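Local coordinates for protein yciO (Escherichia coli, PDB 1K7J) that is of uncertain cellular role but may bind double-stranded RNA, at residues N48-I53 / R109-E114; Q19-V24 / Q130-A135. All blocks are in the same frame, centred on the assembly; numbering follows the deposited sequence.

Contact 1. Residues N48-I53 / R109-E114; sequences NAMERI and RRLLQE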
ATOM      1  N   ASN A  48      -9.178  -0.855  14.642  1.00 16.38           N
ATOM      2  CA  ASN A  48      -9.008  -2.287  14.870  1.00 16.32           C
ATOM      3  C   ASN A  48      -8.337  -2.970  13.681  1.00 15.56           C
ATOM      4  O   ASN A  48      -7.482  -3.838  13.858  1.00 14.94           O
ATOM      5  CB  ASN A  48     -10.356  -2.958  15.159  1.00 17.94           C
ATOM      6  CG  ASN A  48     -10.942  -2.533  16.490  1.00 19.74           C
ATOM      7  OD1 ASN A  48     -10.241  -2.486  17.501  1.00 20.10           O
ATOM      8  ND2 ASN A  48     -12.235  -2.231  16.499  1.00 21.14           N
ATOM      9  N   ALA A  49      -8.723  -2.580  12.469  1.00 14.46           N
ATOM     10  CA  ALA A  49      -8.128  -3.162  11.271  1.00 13.85           C
ATOM     11  C   ALA A  49      -6.661  -2.753  11.191  1.00 13.55           C
ATOM     12  O   ALA A  49      -5.806  -3.550  10.808  1.00 13.55           O
ATOM     13  CB  ALA A  49      -8.879  -2.695  10.026  1.00 13.35           C
HETATM   14  N   MSE A  50      -6.376  -1.503  11.546  1.00 14.05           N
HETATM   15  CA  MSE A  50      -5.003  -1.005  11.537  1.00 14.38           C
HETATM   16  C   MSE A  50      -4.144  -1.900  12.421  1.00 14.51           C
HETATM   17  O   MSE A  50      -3.082  -2.377  12.013  1.00 14.51           O
HETATM   18  CB  MSE A  50      -4.948   0.427  12.080  1.00 15.73           C
HETATM   19  CG  MSE A  50      -3.531   0.918  12.383  1.00 17.61           C
HETATM   20 SE   MSE A  50      -3.466   2.408  13.614  1.00 17.99          SE
HETATM   21  CE  MSE A  50      -3.680   1.417  15.261  1.00 19.49           C
ATOM     22  N   GLU A  51      -4.620  -2.127  13.643  1.00 14.76           N
ATOM     23  CA  GLU A  51      -3.904  -2.949  14.606  1.00 15.30           C
ATOM     24  C   GLU A  51      -3.639  -4.351  14.064  1.00 14.52           C
ATOM     25  O   GLU A  51      -2.545  -4.893  14.226  1.00 14.77           O
ATOM     26  CB  GLU A  51      -4.700  -3.028  15.908  1.00 16.70           C
ATOM     27  CG  GLU A  51      -3.953  -3.700  17.049  1.00 18.62           C
ATOM     28  CD  GLU A  51      -2.568  -3.117  17.263  1.00 20.08           C
ATOM     29  OE1 GLU A  51      -2.425  -1.875  17.213  1.00 20.34           O
ATOM     30  OE2 GLU A  51      -1.620  -3.903  17.488  1.00 20.38           O
ATOM     31  N   ARG A  52      -4.641  -4.937  13.416  1.00 14.21           N
ATOM     32  CA  ARG A  52      -4.497  -6.269  12.847  1.00 14.08           C
ATOM     33  C   ARG A  52      -3.395  -6.301  11.795  1.00 14.56           C
ATOM     34  O   ARG A  52      -2.612  -7.248  11.732  1.00 14.65           O
ATOM     35  CB  ARG A  52      -5.820  -6.724  12.226  1.00 14.14           C
ATOM     36  CG  ARG A  52      -6.901  -7.035  13.250  1.00 14.50           C
ATOM     37  CD  ARG A  52      -8.220  -7.349  12.571  1.00 14.33           C
ATOM     38  NE  ARG A  52      -8.132  -8.532  11.719  1.00 14.73           N
ATOM     39  CZ  ARG A  52      -9.047  -8.861  10.812  1.00 14.65           C
ATOM     40  NH1 ARG A  52     -10.115  -8.094  10.638  1.00 14.47           N
ATOM     41  NH2 ARG A  52      -8.894  -9.957  10.079  1.00 15.01           N
ATOM     42  N   ILE A  53      -3.338  -5.262  10.966  1.00 14.62           N
ATOM     43  CA  ILE A  53      -2.315  -5.186   9.931  1.00 15.85           C
ATOM     44  C   ILE A  53      -0.931  -5.028  10.561  1.00 17.06           C
ATOM     45  O   ILE A  53       0.027  -5.668  10.130  1.00 17.04           O
ATOM     46  CB  ILE A  53      -2.593  -4.009   8.966  1.00 15.08           C
ATOM     47  CG1 ILE A  53      -3.786  -4.357   8.066  1.00 14.66           C
ATOM     48  CG2 ILE A  53      -1.354  -3.703   8.135  1.00 14.90           C
ATOM     49  CD1 ILE A  53      -4.182  -3.254   7.107  1.00 14.35           C
ATOM     50  N   ARG A 109      -4.201  10.850  13.164  1.00 15.28           N
ATOM     51  CA  ARG A 109      -2.933  10.959  13.877  1.00 15.75           C
ATOM     52  C   ARG A 109      -2.260   9.611  14.131  1.00 15.06           C
ATOM     53  O   ARG A 109      -1.045   9.482  13.983  1.00 15.38           O
ATOM     54  CB  ARG A 109      -3.155  11.679  15.210  1.00 17.30           C
ATOM     55  CG  ARG A 109      -1.893  11.913  16.024  1.00 19.55           C
ATOM     56  CD  ARG A 109      -2.227  12.561  17.367  1.00 21.57           C
ATOM     57  NE  ARG A 109      -1.050  12.726  18.220  1.00 23.22           N
ATOM     58  CZ  ARG A 109      -0.032  13.538  17.951  1.00 24.23           C
ATOM     59  NH1 ARG A 109      -0.033  14.274  16.844  1.00 24.84           N
ATOM     60  NH2 ARG A 109       0.996  13.615  18.791  1.00 24.45           N
ATOM     61  N   ARG A 110      -3.051   8.610  14.508  1.00 14.50           N
ATOM     62  CA  ARG A 110      -2.524   7.276  14.806  1.00 14.06           C
ATOM     63  C   ARG A 110      -1.769   6.612  13.659  1.00 13.99           C
ATOM     64  O   ARG A 110      -0.981   5.691  13.882  1.00 14.12           O
ATOM     65  CB  ARG A 110      -3.659   6.354  15.260  1.00 14.81           C
ATOM     66  CG  ARG A 110      -4.793   6.239  14.256  1.00 15.31           C
ATOM     67  CD  ARG A 110      -5.961   5.441  14.816  1.00 16.03           C
ATOM     68  NE  ARG A 110      -7.159   5.620  14.000  1.00 17.00           N
ATOM     69  CZ  ARG A 110      -7.359   5.048  12.817  1.00 17.25           C
ATOM     70  NH1 ARG A 110      -6.445   4.239  12.298  1.00 17.35           N
ATOM     71  NH2 ARG A 110      -8.470   5.311  12.142  1.00 17.81           N
ATOM     72  N   LEU A 111      -2.006   7.075  12.436  1.00 13.20           N
ATOM     73  CA  LEU A 111      -1.346   6.498  11.269  1.00 13.05           C
ATOM     74  C   LEU A 111      -0.032   7.188  10.918  1.00 13.16           C
ATOM     75  O   LEU A 111       0.725   6.699  10.080  1.00 13.00           O
ATOM     76  CB  LEU A 111      -2.286   6.541  10.063  1.00 12.93           C
ATOM     77  CG  LEU A 111      -3.591   5.761  10.233  1.00 12.84           C
ATOM     78  CD1 LEU A 111      -4.423   5.888   8.967  1.00 13.02           C
ATOM     79  CD2 LEU A 111      -3.289   4.302  10.535  1.00 13.22           C
ATOM     80  N   LEU A 112       0.241   8.316  11.564  1.00 13.33           N
ATOM     81  CA  LEU A 112       1.466   9.060  11.303  1.00 13.83           C
ATOM     82  C   LEU A 112       2.575   8.640  12.254  1.00 14.34           C
ATOM     83  O   LEU A 112       2.319   8.324  13.418  1.00 14.66           O
ATOM     84  CB  LEU A 112       1.206  10.562  11.433  1.00 13.53           C
ATOM     85  CG  LEU A 112       0.145  11.139  10.490  1.00 13.46           C
ATOM     86  CD1 LEU A 112      -0.014  12.630  10.745  1.00 14.51           C
ATOM     87  CD2 LEU A 112       0.541  10.882   9.040  1.00 13.50           C
ATOM     88  N   GLN A 113       3.806   8.633  11.752  1.00 14.92           N
ATOM     89  CA  GLN A 113       4.953   8.243  12.561  1.00 16.03           C
ATOM     90  C   GLN A 113       4.995   9.144  13.791  1.00 16.64           C
ATOM     91  O   GLN A 113       4.977  10.369  13.682  1.00 16.19           O
ATOM     92  CB  GLN A 113       6.241   8.368  11.742  1.00 17.07           C
ATOM     93  CG  GLN A 113       7.335   7.404  12.169  1.00 19.02           C
ATOM     94  CD  GLN A 113       8.007   7.818  13.461  1.00 19.94           C
ATOM     95  OE1 GLN A 113       8.412   6.976  14.263  1.00 20.95           O
ATOM     96  NE2 GLN A 113       8.144   9.122  13.663  1.00 20.31           N
ATOM     97  N   GLU A 114       5.034   8.513  14.958  1.00 17.63           N
ATOM     98  CA  GLU A 114       5.040   9.206  16.243  1.00 19.35           C
ATOM     99  C   GLU A 114       5.884  10.472  16.328  1.00 19.00           C
ATOM    100  O   GLU A 114       5.401  11.517  16.768  1.00 19.51           O
ATOM    101  CB  GLU A 114       5.478   8.230  17.339  1.00 21.07           C
ATOM    102  CG  GLU A 114       6.826   7.575  17.066  1.00 23.88           C
ATOM    103  CD  GLU A 114       7.127   6.426  18.010  1.00 25.84           C
ATOM    104  OE1 GLU A 114       6.350   5.445  18.022  1.00 26.10           O
ATOM    105  OE2 GLU A 114       8.143   6.501  18.737  1.00 26.73           O
TER
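Met50 and Leu111 make the closest backbone approach, their CA atoms 8.4 Å apart, with Met50 in helix 47-57 and Leu111 closing the short 3-10 turn 109-111. At that spacing no main-chain bond joins the segments, and three side chains carry the contact. Met50, present as selenomethionine, sends CG anti to its backbone N (chi1 168°), and the chain reaches away from the helix before bending at chi3. Its SE atom lies 3.6 Å from Leu111 CD2, the two side chains running past each other in opposite senses. Methionine, long, unbranched and flexible, suits this place, because it can span the distance and still fit against a methyl of the branched leucine. Leu141 of strand 140-144 touches both Met50 and Leu111, so the pair packs in the buried layer over the mixed sheet of the alpha/beta YrdC-like fold. There the helix following strand 37-43 meets the loop that connects strands 97-102 and 118-122. Arg110 completes the contact: its extended chain crosses Met50, with CD 4.1 Å from Met50 SE, and the guanidinium meets the selenium at an edge, near its own plane, Arg110 NH1 to Met50 SE being 3.7 Å. The other terminal nitrogen, Arg110 NH2, is hydrogen-bonded to the carbonyl oxygen of Ile44, just beyond strand 37-43, which limits how the flat group can turn. An alanine at Arg110 would remove both the aliphatic stem beside the selenium and the NH2 donor, and would probably leave the Ile44 carbonyl without this partner and one flank of Met50 uncovered. Elsewhere on the helix, Arg52 forms a salt bridge with Asp169.

Contact 2. Residues Q19-V24 / Q130-A135; sequences QAVEIV and QALLEA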
ATOM      1  N   GLN A  19     -17.393  -6.180  -4.297  1.00 10.92           N
ATOM      2  CA  GLN A  19     -17.556  -6.979  -3.088  1.00 11.17           C
ATOM      3  C   GLN A  19     -16.350  -6.806  -2.165  1.00 10.51           C
ATOM      4  O   GLN A  19     -16.496  -6.743  -0.945  1.00 10.91           O
ATOM      5  CB  GLN A  19     -17.742  -8.457  -3.440  1.00 12.75           C
ATOM      6  CG  GLN A  19     -19.133  -8.787  -3.949  1.00 15.54           C
ATOM      7  CD  GLN A  19     -19.306 -10.260  -4.255  1.00 17.36           C
ATOM      8  OE1 GLN A  19     -18.925 -11.120  -3.460  1.00 18.27           O
ATOM      9  NE2 GLN A  19     -19.896 -10.562  -5.408  1.00 18.52           N
ATOM     10  N   ALA A  20     -15.160  -6.722  -2.750  1.00  9.79           N
ATOM     11  CA  ALA A  20     -13.944  -6.542  -1.965  1.00  9.54           C
ATOM     12  C   ALA A  20     -13.999  -5.202  -1.237  1.00  9.68           C
ATOM     13  O   ALA A  20     -13.669  -5.110  -0.055  1.00 10.48           O
ATOM     14  CB  ALA A  20     -12.717  -6.595  -2.874  1.00  9.13           C
ATOM     15  N   VAL A  21     -14.423  -4.164  -1.948  1.00 10.59           N
ATOM     16  CA  VAL A  21     -14.517  -2.835  -1.357  1.00 11.39           C
ATOM     17  C   VAL A  21     -15.560  -2.799  -0.238  1.00 11.95           C
ATOM     18  O   VAL A  21     -15.383  -2.102   0.761  1.00 11.90           O
ATOM     19  CB  VAL A  21     -14.848  -1.775  -2.436  1.00 11.69           C
ATOM     20  CG1 VAL A  21     -15.238  -0.454  -1.783  1.00 12.45           C
ATOM     21  CG2 VAL A  21     -13.634  -1.564  -3.332  1.00 12.42           C
ATOM     22  N   GLU A  22     -16.644  -3.553  -0.393  1.00 12.56           N
ATOM     23  CA  GLU A  22     -17.661  -3.566   0.649  1.00 13.61           C
ATOM     24  C   GLU A  22     -17.086  -4.195   1.917  1.00 13.07           C
ATOM     25  O   GLU A  22     -17.415  -3.783   3.030  1.00 12.98           O
ATOM     26  CB  GLU A  22     -18.904  -4.331   0.189  1.00 16.27           C
ATOM     27  CG  GLU A  22     -20.074  -4.196   1.149  1.00 20.14           C
ATOM     28  CD  GLU A  22     -20.317  -2.754   1.577  1.00 22.31           C
ATOM     29  OE1 GLU A  22     -20.531  -1.891   0.695  1.00 22.72           O
ATOM     30  OE2 GLU A  22     -20.290  -2.482   2.799  1.00 23.26           O
ATOM     31  N   ILE A  23     -16.225  -5.192   1.745  1.00 12.37           N
ATOM     32  CA  ILE A  23     -15.588  -5.842   2.883  1.00 12.12           C
ATOM     33  C   ILE A  23     -14.691  -4.817   3.579  1.00 12.35           C
ATOM     34  O   ILE A  23     -14.657  -4.738   4.809  1.00 12.67           O
ATOM     35  CB  ILE A  23     -14.762  -7.067   2.424  1.00 11.98           C
ATOM     36  CG1 ILE A  23     -15.721  -8.188   2.005  1.00 12.58           C
ATOM     37  CG2 ILE A  23     -13.823  -7.525   3.536  1.00 12.23           C
ATOM     38  CD1 ILE A  23     -15.063  -9.342   1.263  1.00 12.28           C
ATOM     39  N   VAL A  24     -13.971  -4.022   2.790  1.00 11.72           N
ATOM     40  CA  VAL A  24     -13.101  -2.991   3.346  1.00 11.85           C
ATOM     41  C   VAL A  24     -13.927  -1.939   4.098  1.00 12.50           C
ATOM     42  O   VAL A  24     -13.569  -1.531   5.202  1.00 13.08           O
ATOM     43  CB  VAL A  24     -12.279  -2.292   2.229  1.00 11.89           C
ATOM     44  CG1 VAL A  24     -11.560  -1.054   2.782  1.00 11.32           C
ATOM     45  CG2 VAL A  24     -11.268  -3.268   1.652  1.00 11.62           C
ATOM     46  N   GLN A 130      -5.832  -0.442  -8.777  1.00  7.72           N
ATOM     47  CA  GLN A 130      -6.462   0.785  -9.243  1.00  7.77           C
ATOM     48  C   GLN A 130      -7.985   0.677  -9.178  1.00  7.87           C
ATOM     49  O   GLN A 130      -8.662   1.630  -8.793  1.00  8.55           O
ATOM     50  CB  GLN A 130      -6.017   1.105 -10.669  1.00  8.28           C
ATOM     51  CG  GLN A 130      -4.698   1.870 -10.735  1.00  8.99           C
ATOM     52  CD  GLN A 130      -4.819   3.266 -10.155  1.00  9.52           C
ATOM     53  OE1 GLN A 130      -5.759   3.994 -10.464  1.00 11.03           O
ATOM     54  NE2 GLN A 130      -3.860   3.650  -9.320  1.00  9.91           N
ATOM     55  N   ALA A 131      -8.520  -0.487  -9.535  1.00  8.02           N
ATOM     56  CA  ALA A 131      -9.964  -0.694  -9.504  1.00  7.84           C
ATOM     57  C   ALA A 131     -10.487  -0.614  -8.069  1.00  8.11           C
ATOM     58  O   ALA A 131     -11.538  -0.026  -7.814  1.00  8.10           O
ATOM     59  CB  ALA A 131     -10.319  -2.049 -10.124  1.00  7.83           C
ATOM     60  N   LEU A 132      -9.753  -1.207  -7.130  1.00  8.05           N
ATOM     61  CA  LEU A 132     -10.161  -1.171  -5.730  1.00  7.97           C
ATOM     62  C   LEU A 132     -10.215   0.273  -5.232  1.00  7.88           C
ATOM     63  O   LEU A 132     -11.174   0.682  -4.570  1.00  8.15           O
ATOM     64  CB  LEU A 132      -9.182  -1.980  -4.868  1.00  7.56           C
ATOM     65  CG  LEU A 132      -9.205  -3.504  -5.031  1.00  7.43           C
ATOM     66  CD1 LEU A 132      -8.032  -4.127  -4.276  1.00  7.40           C
ATOM     67  CD2 LEU A 132     -10.528  -4.057  -4.511  1.00  8.05           C
ATOM     68  N   LEU A 133      -9.188   1.050  -5.557  1.00  8.44           N
ATOM     69  CA  LEU A 133      -9.135   2.440  -5.121  1.00  8.96           C
ATOM     70  C   LEU A 133     -10.238   3.271  -5.762  1.00  9.37           C
ATOM     71  O   LEU A 133     -10.857   4.098  -5.100  1.00  9.71           O
ATOM     72  CB  LEU A 133      -7.760   3.034  -5.428  1.00  9.11           C
ATOM     73  CG  LEU A 133      -6.625   2.369  -4.640  1.00  9.19           C
ATOM     74  CD1 LEU A 133      -5.288   2.917  -5.110  1.00  9.46           C
ATOM     75  CD2 LEU A 133      -6.822   2.601  -3.139  1.00 10.25           C
ATOM     76  N   GLU A 134     -10.492   3.049  -7.047  1.00  9.81           N
ATOM     77  CA  GLU A 134     -11.543   3.789  -7.734  1.00 11.01           C
ATOM     78  C   GLU A 134     -12.891   3.535  -7.063  1.00 10.85           C
ATOM     79  O   GLU A 134     -13.682   4.457  -6.865  1.00 10.81           O
ATOM     80  CB  GLU A 134     -11.625   3.373  -9.204  1.00 13.02           C
ATOM     81  CG  GLU A 134     -12.583   4.223 -10.025  1.00 16.55           C
ATOM     82  CD  GLU A 134     -12.712   3.738 -11.457  1.00 19.32           C
ATOM     83  OE1 GLU A 134     -11.677   3.386 -12.063  1.00 20.49           O
ATOM     84  OE2 GLU A 134     -13.847   3.717 -11.981  1.00 20.78           O
ATOM     85  N   ALA A 135     -13.151   2.281  -6.710  1.00 10.40           N
ATOM     86  CA  ALA A 135     -14.413   1.926  -6.070  1.00 10.82           C
ATOM     87  C   ALA A 135     -14.490   2.437  -4.634  1.00 11.11           C
ATOM     88  O   ALA A 135     -15.555   2.860  -4.178  1.00 11.92           O
ATOM     89  CB  ALA A 135     -14.604   0.412  -6.101  1.00 10.90           C
TER
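Val21 faces Ala135 across the helix pair, its CG2 methyl 3.5 Å from Ala135 CB. The same Val21 CG2 also lies 3.6 Å from the main-chain oxygen Leu132 O, so one methyl of the valine is seated against successive turns of the opposite helix. With chi1 at 168°, Val21 CG2 stands beside the backbone N and CG1 takes the position anti to it; CG1 packs more loosely, 4.1 Å from Ala135 O. Next to this pair, Ala20 CB meets Leu132 CD2 at 3.7 Å. Alanines suit two of these places because they have no chain to hold the helices apart, while the beta-branched valine and the longer leucine fill the volume between them. The axes of the two helical segments pass 9.5 Å apart, inclined at 58°, and the CA atoms of Val21 and Leu132 come within 6.4 Å. Helices 14-25 and 127-136 thus pack obliquely upon one another in the alpha/beta architecture of the YrdC-like fold. Beneath them lie sheet strands: Ala20 and Leu132 both touch Ile172 of strand 170-173, and Leu132 also meets Tyr32 of strand 30-34. One turn earlier in helix 14-25, Ile17 touches Leu132 and Ala135. Farther out, two polar side chains tie helix 127-136 to its surroundings: Glu134 forms a salt bridge with Arg70, and Gln130 NE2 is hydrogen-bonded to the carbonyl oxygens of Arg70 and Pro124.

Contacts 1 and 2 have centres about 20 Å apart, and their nearest atoms stay about 7 Å from each other, so they do not touch. Along the chain, both segments of contact 1 fall between those of contact 2. The mixed sheet connects them: contact 2 rests on strands 170-173 and 30-34, contact 1 on strand 140-144, and strand 37-43 lies between 30-34 and 140-144 in the sheet. Contact 2 joins two regular helices by close packing of aliphatic side chains, without a hydrogen bond between them, whereas contact 1 joins a helix to a loop and includes an arginine. Neither centre is near the middle of the chain, each being about 13 Å from it.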